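Local coordinates for polysaccharide Lyase Family 6 (Bacteroides cellulosilyticus, PDB 6QPS), which probably degrades alginate by β-elimination with specificity for mannuronic acid, as a calcium-binding polysaccharide lyase of family 6 from a human gut bacterium, at residues Ile296-Thr301 / Tyr322-Ala327; Asp304-Asp309 / Asp431-Glu436; Glu365-Asn370 / Ile387-Glu392; Phe397-Asn402 / Tyr417-Glu422. One frame throughout, in Å; residues are numbered along the deposited sequence.

The four contacts decorate a parallel β-helix, the fold of family 6 lyases, and all lie away from the calcium site formed by N210, E213, E242 and E244. Interactions 1 and 3 are surface contacts with centres about 16 Å apart; they touch where K366 packs on Y322 and E323. Interactions 3 and 4 lie closer, about 14 Å between centres: A390 and I387 pack on Y417, I387 on V420, and P368 on F397. Interaction 2 pins the helix that starts at L433 to a coil strand, its centre about 31 Å from that of interaction 1, although residues 296-301 and 304-309 nearly adjoin in sequence. Interactions 3 and 4 are nested in the loop closed by interaction 2.

Interaction 1. Residues Ile296-Thr301 / Tyr322-Ala327; sequences INQGHT and YERPTA
Q298 and R324 make the whole of this contact, one polar side chain from each of two loops at the surface of the β-helix. The polar part is a single hydrogen bond: R324 NH1 donates to Q298 OE1 over 2.9 Å, with an N-H...O angle of 147°. The amide oxygen lies at the edge of the guanidinium, in its plane, whereas the nitrogen reaches that oxygen from above the amide plane and not along a lone pair. The two flat groups stand nearly perpendicular, 83° apart.

Van der Waals contact adds the rest. The side chains cross at about a right angle, and the amide rests against the aliphatic part of the arginine: Q298 CD is 3.5 Å from R324 CD, and Q298 NE2 is 3.6 Å from R324 CB. With CG held between its backbone N and carbonyl carbon (chi1 62°), Q298 extends away from its loop to meet the long, stretched R324.

Within residues 296-301, H300 NE2 donates to I296 O at 2.9 Å, in the carbonyl plane, and ties together the loop that carries Q298; Q298 O lies over one face of that imidazole, toward its rim. Beyond the two segments, R324 NH1 also bonds Y274 OH, and R324 packs on H273.

With an alanine here, R324 would probably lose one of the two acceptors of NH1 and the amide lying against its methylenes, and be freer to swing. One bent bond from a charged guanidinium to a neutral amide, with modest packing, implies a light tether between the loops, with the charge of R324 not neutralised by Q298.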
# COMPACT_ATOMS: atom_id res chain seq x y z
N ILE A 296 10.96 -9.57 -6.20
CA ILE A 296 10.69 -10.81 -6.92
C ILE A 296 10.18 -10.33 -8.29
O ILE A 296 9.79 -9.17 -8.45
CB ILE A 296 9.63 -11.65 -6.16
CG1 ILE A 296 10.11 -11.93 -4.72
CG2 ILE A 296 9.27 -12.97 -6.85
CD1 ILE A 296 8.98 -12.11 -3.75
N ASN A 297 10.23 -11.20 -9.31
CA ASN A 297 9.71 -10.88 -10.65
C ASN A 297 10.55 -9.86 -11.42
O ASN A 297 11.66 -9.53 -11.00
CB ASN A 297 8.24 -10.44 -10.58
CG ASN A 297 7.43 -11.22 -9.58
OD1 ASN A 297 7.05 -12.33 -9.84
ND2 ASN A 297 7.20 -10.65 -8.40
N GLN A 298 10.08 -9.41 -12.58
CA GLN A 298 10.97 -8.72 -13.50
C GLN A 298 10.55 -7.30 -13.83
O GLN A 298 9.40 -6.91 -13.70
CB GLN A 298 11.19 -9.53 -14.79
CG GLN A 298 9.97 -9.79 -15.62
CD GLN A 298 10.29 -10.57 -16.92
OE1 GLN A 298 10.17 -10.03 -18.00
NE2 GLN A 298 10.66 -11.83 -16.80
N GLY A 299 11.53 -6.55 -14.34
CA GLY A 299 11.25 -5.34 -15.07
C GLY A 299 11.09 -4.08 -14.26
O GLY A 299 10.83 -3.02 -14.86
N HIS A 300 11.25 -4.13 -12.95
CA HIS A 300 10.98 -2.99 -12.08
C HIS A 300 12.08 -1.94 -12.17
O HIS A 300 13.25 -2.24 -12.47
CB HIS A 300 10.86 -3.43 -10.61
CG HIS A 300 10.10 -4.71 -10.42
ND1 HIS A 300 8.76 -4.86 -10.73
CD2 HIS A 300 10.53 -5.91 -9.97
CE1 HIS A 300 8.40 -6.11 -10.45
NE2 HIS A 300 9.46 -6.75 -9.98
N THR A 301 11.70 -0.69 -11.88
CA THR A 301 12.64 0.42 -11.76
C THR A 301 12.51 1.00 -10.35
O THR A 301 11.41 1.38 -9.94
CB THR A 301 12.38 1.47 -12.84
OG1 THR A 301 12.48 0.86 -14.14
CG2 THR A 301 13.41 2.59 -12.76
N TYR A 322 10.28 -20.36 -10.78
CA TYR A 322 9.88 -20.50 -12.17
C TYR A 322 10.26 -19.27 -12.97
O TYR A 322 10.51 -18.19 -12.42
CB TYR A 322 8.36 -20.73 -12.31
CG TYR A 322 7.87 -21.94 -11.58
CD1 TYR A 322 8.17 -23.21 -12.04
CD2 TYR A 322 7.14 -21.82 -10.40
CE1 TYR A 322 7.75 -24.32 -11.36
CE2 TYR A 322 6.71 -22.94 -9.71
CZ TYR A 322 7.03 -24.18 -10.19
OH TYR A 322 6.61 -25.32 -9.52
N GLU A 323 10.31 -19.44 -14.29
CA GLU A 323 10.39 -18.29 -15.17
C GLU A 323 9.03 -17.59 -15.23
O GLU A 323 8.00 -18.17 -14.91
CB GLU A 323 10.78 -18.72 -16.58
CG GLU A 323 11.99 -19.65 -16.70
CD GLU A 323 13.32 -18.95 -16.44
OE1 GLU A 323 13.36 -17.74 -16.17
OE2 GLU A 323 14.35 -19.65 -16.52
N ARG A 324 9.04 -16.35 -15.69
CA ARG A 324 7.78 -15.68 -16.01
C ARG A 324 6.99 -16.54 -17.00
O ARG A 324 7.55 -16.98 -18.01
CB ARG A 324 8.08 -14.33 -16.64
CG ARG A 324 6.91 -13.65 -17.30
CD ARG A 324 7.27 -12.21 -17.70
NE ARG A 324 6.24 -11.60 -18.51
CZ ARG A 324 6.38 -10.46 -19.18
NH1 ARG A 324 7.54 -9.83 -19.13
NH2 ARG A 324 5.37 -9.99 -19.90
N PRO A 325 5.70 -16.78 -16.76
CA PRO A 325 4.94 -17.66 -17.65
C PRO A 325 4.68 -17.02 -19.01
O PRO A 325 4.66 -15.79 -19.15
CB PRO A 325 3.61 -17.88 -16.90
CG PRO A 325 3.48 -16.61 -16.05
CD PRO A 325 4.91 -16.31 -15.61
N THR A 326 4.52 -17.89 -20.00
CA THR A 326 4.03 -17.51 -21.32
C THR A 326 2.62 -18.07 -21.50
O THR A 326 2.06 -18.71 -20.60
CB THR A 326 4.96 -18.05 -22.41
OG1 THR A 326 4.91 -19.48 -22.41
CG2 THR A 326 6.39 -17.58 -22.18
N ALA A 327 2.05 -17.82 -22.68
CA ALA A 327 0.71 -18.35 -22.97
C ALA A 327 0.71 -19.87 -22.97
O ALA A 327 -0.32 -20.49 -22.69
CB ALA A 327 0.22 -17.81 -24.31

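Interaction 2. Residues Asp304-Asp309 / Asp431-Glu436; sequences DNYIKD and DGLNQE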
# COMPACT_ATOMS: atom_id res chain seq x y z
N ASP A 304 15.64 6.44 -6.10
CA ASP A 304 15.52 7.55 -5.15
C ASP A 304 14.82 7.19 -3.84
O ASP A 304 14.30 8.07 -3.17
CB ASP A 304 14.88 8.78 -5.83
CG ASP A 304 15.05 10.08 -5.06
OD1 ASP A 304 16.17 10.32 -4.57
OD2 ASP A 304 14.06 10.84 -4.97
N ASN A 305 14.80 5.91 -3.46
CA ASN A 305 14.21 5.51 -2.19
C ASN A 305 15.23 5.63 -1.07
O ASN A 305 16.43 5.44 -1.29
CB ASN A 305 13.66 4.09 -2.29
CG ASN A 305 12.63 3.95 -3.41
OD1 ASN A 305 11.47 4.29 -3.25
ND2 ASN A 305 13.08 3.46 -4.57
N TYR A 306 14.75 5.97 0.12
CA TYR A 306 15.59 6.23 1.30
C TYR A 306 15.10 5.32 2.42
O TYR A 306 13.97 5.48 2.90
CB TYR A 306 15.47 7.71 1.68
CG TYR A 306 16.50 8.22 2.68
CD1 TYR A 306 16.42 7.90 4.03
CD2 TYR A 306 17.54 9.07 2.28
CE1 TYR A 306 17.33 8.39 4.95
CE2 TYR A 306 18.45 9.57 3.19
CZ TYR A 306 18.34 9.22 4.52
OH TYR A 306 19.27 9.73 5.42
N ILE A 307 15.93 4.35 2.81
CA ILE A 307 15.57 3.29 3.76
C ILE A 307 16.49 3.42 4.97
O ILE A 307 17.71 3.31 4.82
CB ILE A 307 15.71 1.90 3.13
CG1 ILE A 307 14.73 1.80 1.96
CG2 ILE A 307 15.42 0.83 4.12
CD1 ILE A 307 15.05 0.79 0.90
N LYS A 308 15.91 3.69 6.14
CA LYS A 308 16.66 3.96 7.36
C LYS A 308 16.24 3.07 8.53
O LYS A 308 15.06 3.01 8.88
CB LYS A 308 16.49 5.44 7.76
CG LYS A 308 17.26 5.87 9.01
CD LYS A 308 16.93 7.29 9.47
CE LYS A 308 17.90 7.76 10.54
NZ LYS A 308 17.45 9.04 11.16
N ASP A 309 17.24 2.49 9.21
CA ASP A 309 17.05 1.81 10.49
C ASP A 309 15.94 0.76 10.45
O ASP A 309 15.13 0.67 11.37
CB ASP A 309 16.75 2.81 11.62
CG ASP A 309 17.90 3.76 11.93
OD1 ASP A 309 19.08 3.46 11.60
OD2 ASP A 309 17.61 4.82 12.52
N ASP A 431 27.10 14.45 5.13
CA ASP A 431 26.61 15.31 6.20
C ASP A 431 25.22 15.89 5.96
O ASP A 431 24.70 16.59 6.83
CB ASP A 431 27.60 16.46 6.45
CG ASP A 431 28.10 17.08 5.16
OD1 ASP A 431 29.15 17.77 5.19
OD2 ASP A 431 27.46 16.86 4.11
N GLY A 432 24.60 15.61 4.82
CA GLY A 432 23.28 16.16 4.54
C GLY A 432 22.10 15.23 4.80
O GLY A 432 20.98 15.56 4.38
N LEU A 433 22.30 14.11 5.49
CA LEU A 433 21.26 13.09 5.56
C LEU A 433 20.09 13.52 6.44
O LEU A 433 18.93 13.24 6.13
CB LEU A 433 21.88 11.80 6.09
CG LEU A 433 22.99 11.18 5.23
CD1 LEU A 433 23.59 9.97 5.94
CD2 LEU A 433 22.45 10.77 3.89
N ASN A 434 20.36 14.16 7.57
CA ASN A 434 19.27 14.65 8.42
C ASN A 434 18.36 15.62 7.66
O ASN A 434 17.13 15.54 7.78
CB ASN A 434 19.86 15.34 9.64
CG ASN A 434 20.38 14.36 10.67
OD1 ASN A 434 21.37 14.64 11.36
ND2 ASN A 434 19.73 13.22 10.80
N GLN A 435 18.95 16.52 6.87
CA GLN A 435 18.15 17.46 6.08
C GLN A 435 17.35 16.75 4.99
O GLN A 435 16.20 17.12 4.70
CB GLN A 435 19.07 18.52 5.47
CG GLN A 435 18.39 19.52 4.56
CD GLN A 435 17.36 20.37 5.29
OE1 GLN A 435 17.47 20.61 6.50
NE2 GLN A 435 16.35 20.84 4.56
N GLU A 436 17.96 15.76 4.33
CA GLU A 436 17.23 14.98 3.33
C GLU A 436 16.02 14.30 3.96
O GLU A 436 14.92 14.34 3.40
CB GLU A 436 18.18 13.95 2.71
CG GLU A 436 17.55 13.03 1.68
CD GLU A 436 17.12 13.75 0.41
OE1 GLU A 436 17.72 14.79 0.07
OE2 GLU A 436 16.19 13.27 -0.27
O HOH W 1 16.99 12.66 -3.38
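Y306 on the strand and E436 on the helix mark the nearest approach of the two backbones, their CA atoms 9.1 Å apart, so side chains and a water span the gap. The strand around Y306 faces the start of a helix for which G432 is the N-cap and whose first turn is closed by the bond from E436 N to G432 O.

The Y306 ring meets both L433 and E436. Its CG is anti to the backbone N (chi1 -167°), which sends the ring out from the strand to the helix. The L433 side chain crosses that of Y306 at about a right angle: L433 CB lies 3.4 Å from Y306 OH, and L433 CD2 comes to the ring edge, 4.2 Å from Y306 CE2. E436 runs past the ring in the opposite direction, its CG 3.9 Å from Y306 CE2, and bends at chi2 to carry the carboxylate beyond.

A water bridges the acids on that side, donating to D304 OD1 at 2.8 Å and to E436 OE2 at 3.3 Å. It probably eases the repulsion of two carboxylates that do not touch.

The polar ends are settled by the next residue of helix 433-445, E437, which bonds Y306 OH and pairs with K308 NZ, and by R440 a turn later, which pairs with E436 and bonds D304 O. Y306 also packs on T351 and L353 of strand 345-353, so the helix is docked on the outside of the β-helix, on strand 301-308 beside that neighbour.

Interaction 3. Residues Glu365-Asn370 / Ile387-Glu392; sequences EKMPRN and IVRADE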
# COMPACT_ATOMS: atom_id res chain seq x y z
N GLU A 365 15.89 -22.32 -8.15
CA GLU A 365 17.07 -22.40 -8.98
C GLU A 365 17.16 -21.29 -10.03
O GLU A 365 18.11 -21.30 -10.83
CB GLU A 365 17.11 -23.75 -9.69
CG GLU A 365 17.34 -24.91 -8.73
CD GLU A 365 18.72 -24.84 -8.07
OE1 GLU A 365 19.72 -24.55 -8.77
OE2 GLU A 365 18.80 -25.05 -6.84
N LYS A 366 16.24 -20.33 -10.05
CA LYS A 366 16.29 -19.25 -11.05
C LYS A 366 17.00 -18.07 -10.40
O LYS A 366 16.39 -17.30 -9.66
CB LYS A 366 14.89 -18.89 -11.54
CG LYS A 366 14.02 -20.11 -11.95
CD LYS A 366 14.66 -21.01 -12.99
CE LYS A 366 13.73 -22.17 -13.34
NZ LYS A 366 14.23 -22.97 -14.48
N MET A 367 18.31 -17.95 -10.65
CA MET A 367 19.09 -16.87 -10.07
C MET A 367 18.70 -15.51 -10.66
O MET A 367 18.25 -15.42 -11.81
CB MET A 367 20.58 -17.11 -10.35
CG MET A 367 21.13 -18.44 -9.86
SD MET A 367 21.04 -18.65 -8.07
CE MET A 367 19.77 -19.90 -7.96
N PRO A 368 18.88 -14.43 -9.91
CA PRO A 368 18.65 -13.10 -10.49
C PRO A 368 19.58 -12.84 -11.66
O PRO A 368 20.75 -13.23 -11.65
CB PRO A 368 18.93 -12.12 -9.34
CG PRO A 368 18.94 -12.96 -8.09
CD PRO A 368 19.30 -14.36 -8.50
N ARG A 369 19.06 -12.16 -12.68
CA ARG A 369 19.78 -11.86 -13.90
C ARG A 369 19.54 -10.40 -14.27
O ARG A 369 18.42 -9.91 -14.14
CB ARG A 369 19.29 -12.74 -15.08
CG ARG A 369 19.53 -14.23 -14.89
CD ARG A 369 19.38 -14.96 -16.21
NE ARG A 369 18.06 -14.80 -16.82
CZ ARG A 369 17.50 -15.70 -17.62
NH1 ARG A 369 18.15 -16.82 -17.90
NH2 ARG A 369 16.31 -15.49 -18.15
N ASN A 370 20.57 -9.72 -14.75
CA ASN A 370 20.42 -8.35 -15.24
C ASN A 370 19.78 -7.43 -14.21
O ASN A 370 18.84 -6.67 -14.49
CB ASN A 370 19.67 -8.34 -16.57
CG ASN A 370 20.50 -8.90 -17.65
OD1 ASN A 370 21.63 -8.43 -17.86
ND2 ASN A 370 20.02 -9.94 -18.31
N ILE A 387 25.20 -12.16 0.84
CA ILE A 387 25.17 -12.67 -0.52
C ILE A 387 25.11 -14.19 -0.45
O ILE A 387 25.95 -14.82 0.20
CB ILE A 387 26.40 -12.22 -1.33
CG1 ILE A 387 26.43 -10.70 -1.45
CG2 ILE A 387 26.40 -12.87 -2.70
CD1 ILE A 387 27.81 -10.14 -1.72
N VAL A 388 24.12 -14.76 -1.12
CA VAL A 388 23.87 -16.20 -1.14
C VAL A 388 24.21 -16.75 -2.52
O VAL A 388 23.96 -16.09 -3.53
CB VAL A 388 22.40 -16.48 -0.80
CG1 VAL A 388 22.10 -17.95 -0.88
CG2 VAL A 388 22.05 -15.89 0.56
N ARG A 389 24.78 -17.96 -2.57
CA ARG A 389 25.16 -18.59 -3.83
C ARG A 389 25.93 -17.62 -4.72
O ARG A 389 25.62 -17.41 -5.89
CB ARG A 389 23.93 -19.15 -4.56
CG ARG A 389 23.33 -20.35 -3.84
CD ARG A 389 22.09 -20.86 -4.53
NE ARG A 389 22.42 -21.66 -5.72
CZ ARG A 389 21.60 -22.55 -6.28
NH1 ARG A 389 20.39 -22.74 -5.76
NH2 ARG A 389 21.98 -23.24 -7.35
N ALA A 390 26.98 -17.03 -4.13
CA ALA A 390 27.66 -15.90 -4.76
C ALA A 390 28.12 -16.19 -6.19
O ALA A 390 27.94 -15.35 -7.08
CB ALA A 390 28.84 -15.46 -3.89
N ASP A 391 28.79 -17.32 -6.42
CA ASP A 391 29.34 -17.52 -7.76
C ASP A 391 28.27 -17.75 -8.82
O ASP A 391 28.58 -17.69 -10.01
CB ASP A 391 30.39 -18.63 -7.78
CG ASP A 391 31.42 -18.47 -6.66
OD1 ASP A 391 31.85 -17.32 -6.38
OD2 ASP A 391 31.80 -19.50 -6.07
N GLU A 392 27.03 -18.02 -8.42
CA GLU A 392 25.91 -18.09 -9.36
C GLU A 392 25.06 -16.82 -9.38
O GLU A 392 24.42 -16.52 -10.40
CB GLU A 392 25.00 -19.27 -8.99
CG GLU A 392 25.71 -20.60 -9.01
CD GLU A 392 24.94 -21.68 -8.27
OE1 GLU A 392 24.31 -22.54 -8.92
OE2 GLU A 392 24.95 -21.64 -7.02
O HOH W 2 22.90 -14.99 -12.31
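E365, R389 and E392 form a salt-bridge network on the surface of the parallel β-helix, with the R389 guanidinium set between two carboxylates. E365, from a classic β bulge in which it and K366 face G320, meets the guanidinium end-on: R389 NH2 donates to E365 OE1 and R389 NH1 to E365 OE2, each at 3.0 Å. The E365 carboxylate is turned 50° from the guanidinium plane; OE1 is met on its syn side while OE2 is met from above. E392, in the short helix for which R389 is the N-cap, takes the side-on grip, R389 NE to E392 OE2 at 2.8 Å and R389 NH2 to E392 OE1 at 2.9 Å. Both acids thus sit at the guanidinium edge, and NH2 serves both.

M367 supplies the flat contact. Bent at chi2 and chi3, it folds its methyl over one face of the guanidinium, M367 CE 3.6 Å from R389 CZ and above the centre of the group. The bend of R389 at chi3 (78°) turns that group across the methionine. Four bonds near the plane and a methyl over one face would hold its rotation firmly, and the shared guanidinium probably keeps both acids ionised and offsets their mutual repulsion.

A methionine in place of R389 would probably leave E365 and E392, whose OE1 atoms are only 5.0 Å apart, facing each other without a shared positive mate.

Further down the same interface M367 CG packs beside E392 CB, and one water donates to both P368 O and E392 O, 2.9 Å from each.

Interaction 4. Residues Phe397-Asn402 / Tyr417-Glu422; sequences FLFLDN and YEQVRE. With ACT (acetate ion), chain E.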
# COMPACT_ATOMS: atom_id res chain seq x y z
N PHE A 397 24.50 -9.52 -11.47
CA PHE A 397 24.48 -8.16 -10.97
C PHE A 397 25.58 -7.33 -11.63
O PHE A 397 26.68 -7.82 -11.87
CB PHE A 397 24.73 -8.13 -9.43
CG PHE A 397 23.52 -8.45 -8.60
CD1 PHE A 397 23.09 -9.75 -8.43
CD2 PHE A 397 22.82 -7.45 -7.97
CE1 PHE A 397 21.97 -10.04 -7.68
CE2 PHE A 397 21.69 -7.73 -7.22
CZ PHE A 397 21.26 -9.00 -7.07
N LEU A 398 25.28 -6.08 -11.90
CA LEU A 398 26.28 -5.07 -12.23
C LEU A 398 26.29 -4.10 -11.06
O LEU A 398 25.29 -3.41 -10.83
CB LEU A 398 25.92 -4.37 -13.54
CG LEU A 398 26.73 -3.11 -13.90
CD1 LEU A 398 28.22 -3.43 -14.01
CD2 LEU A 398 26.22 -2.48 -15.20
N PHE A 399 27.38 -4.08 -10.29
CA PHE A 399 27.55 -3.13 -9.19
C PHE A 399 28.41 -1.99 -9.72
O PHE A 399 29.56 -2.21 -10.11
CB PHE A 399 28.26 -3.77 -8.00
CG PHE A 399 27.55 -4.93 -7.39
CD1 PHE A 399 26.58 -4.75 -6.41
CD2 PHE A 399 27.86 -6.21 -7.77
CE1 PHE A 399 25.93 -5.84 -5.84
CE2 PHE A 399 27.23 -7.31 -7.19
CZ PHE A 399 26.25 -7.11 -6.24
N LEU A 400 27.86 -0.77 -9.73
CA LEU A 400 28.53 0.36 -10.37
C LEU A 400 28.40 1.64 -9.55
O LEU A 400 27.30 2.12 -9.30
CB LEU A 400 27.94 0.56 -11.76
CG LEU A 400 28.58 1.64 -12.59
CD1 LEU A 400 30.04 1.34 -12.85
CD2 LEU A 400 27.82 1.78 -13.90
N ASP A 401 29.55 2.20 -9.16
CA ASP A 401 29.62 3.54 -8.59
C ASP A 401 28.68 3.72 -7.39
O ASP A 401 28.05 4.77 -7.22
CB ASP A 401 29.38 4.59 -9.66
CG ASP A 401 30.48 4.63 -10.71
OD1 ASP A 401 31.66 4.34 -10.36
OD2 ASP A 401 30.18 4.98 -11.88
N ASN A 402 28.66 2.74 -6.50
CA ASN A 402 28.01 2.88 -5.20
C ASN A 402 29.00 3.44 -4.17
O ASN A 402 30.22 3.42 -4.37
CB ASN A 402 27.46 1.53 -4.75
CG ASN A 402 26.55 0.90 -5.79
OD1 ASN A 402 25.39 1.30 -5.94
ND2 ASN A 402 27.06 -0.09 -6.52
N TYR A 417 34.17 -10.76 -2.05
CA TYR A 417 33.92 -10.80 -3.49
C TYR A 417 34.48 -9.56 -4.15
O TYR A 417 34.01 -8.44 -3.89
CB TYR A 417 32.42 -10.95 -3.75
CG TYR A 417 31.87 -12.11 -2.97
CD1 TYR A 417 32.26 -13.41 -3.26
CD2 TYR A 417 31.00 -11.91 -1.90
CE1 TYR A 417 31.80 -14.48 -2.52
CE2 TYR A 417 30.52 -12.99 -1.16
CZ TYR A 417 30.93 -14.26 -1.47
OH TYR A 417 30.48 -15.35 -0.76
N GLU A 418 35.47 -9.76 -5.02
CA GLU A 418 36.09 -8.64 -5.72
C GLU A 418 35.07 -7.84 -6.52
O GLU A 418 35.17 -6.62 -6.62
CB GLU A 418 37.19 -9.15 -6.65
CG GLU A 418 37.86 -8.07 -7.47
CD GLU A 418 39.02 -8.59 -8.30
OE1 GLU A 418 38.91 -9.71 -8.84
OE2 GLU A 418 40.05 -7.89 -8.39
N GLN A 419 34.10 -8.52 -7.14
CA GLN A 419 33.10 -7.82 -7.94
C GLN A 419 32.34 -6.81 -7.08
O GLN A 419 32.04 -5.70 -7.53
CB GLN A 419 32.17 -8.84 -8.59
CG GLN A 419 31.29 -8.25 -9.65
CD GLN A 419 30.26 -9.23 -10.18
OE1 GLN A 419 30.46 -10.44 -10.18
NE2 GLN A 419 29.12 -8.68 -10.64
N VAL A 420 32.06 -7.17 -5.83
CA VAL A 420 31.40 -6.25 -4.90
C VAL A 420 32.35 -5.13 -4.49
O VAL A 420 31.99 -3.95 -4.51
CB VAL A 420 30.85 -7.01 -3.68
CG1 VAL A 420 30.22 -6.04 -2.70
CG2 VAL A 420 29.85 -8.06 -4.13
N ARG A 421 33.57 -5.48 -4.08
CA ARG A 421 34.53 -4.46 -3.68
C ARG A 421 34.73 -3.43 -4.79
O ARG A 421 34.83 -2.23 -4.51
CB ARG A 421 35.86 -5.11 -3.30
CG ARG A 421 35.79 -6.00 -2.06
CD ARG A 421 37.16 -6.40 -1.50
NE ARG A 421 38.06 -6.96 -2.51
CZ ARG A 421 38.18 -8.25 -2.82
NH1 ARG A 421 37.46 -9.17 -2.18
NH2 ARG A 421 39.05 -8.62 -3.76
N GLU A 422 34.79 -3.87 -6.05
CA GLU A 422 35.03 -2.96 -7.16
C GLU A 422 33.81 -2.09 -7.48
O GLU A 422 33.96 -1.06 -8.15
CB GLU A 422 35.42 -3.75 -8.41
CG GLU A 422 36.68 -4.59 -8.26
CD GLU A 422 37.95 -3.78 -8.36
OE1 GLU A 422 37.90 -2.54 -8.17
OE2 GLU A 422 39.02 -4.38 -8.63
C ACT E . 35.74 -13.39 -5.53
O ACT E . 34.54 -13.39 -5.92
OXT ACT E . 36.58 -12.44 -5.46
CH3 ACT E . 36.24 -14.79 -5.11
O HOH W 3 29.69 -5.70 -11.22
O HOH W 4 32.15 0.97 -9.68
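F399 and V420 bring strand 397-400 and helix 418-422 closest, CA to CA 6.6 Å, with the two short axes 7.9 Å apart at their nearest and 35° from parallel.

The F399 ring carries the apolar part. V420 CG2 lies over one face of it, 4.1 Å from F399 CE2, while Q419 NE2 comes to the ring's edge, 4.0 Å from F399 CD2. The amide of Q419 crosses the ring steeply, its plane 68° from that of the ring. Q419 is extended throughout, CG anti to its backbone N, and this reach delivers Q419 NE2 to the strand, 2.9 Å from F397 O. The same nitrogen donates to L394 O, and to a water that also accepts from F399 N, so the glutamine amide and a strand N-H share one water. A second water accepts from D401 N and donates to E422 O.

At the helix start lies an acetate, probably from the crystallisation liquor: acetate OXT accepts from E418 N at 2.9 Å in an almost straight bond (175°), and its atom O lies at the edge of the Y417 ring. A bound anion at this N-terminus is consistent with the polarity of a helix end.

Helix 418-422 lies in the connection between strand 397-405 and its parallel neighbour 424-426. V420 also packs on L385 and I387 of strand 385-387, and F399 on F373 of strand 371-379 and L359 of strand 357-361, so the helix packs against the side of the last coils, with F399 between it and the neighbouring strands.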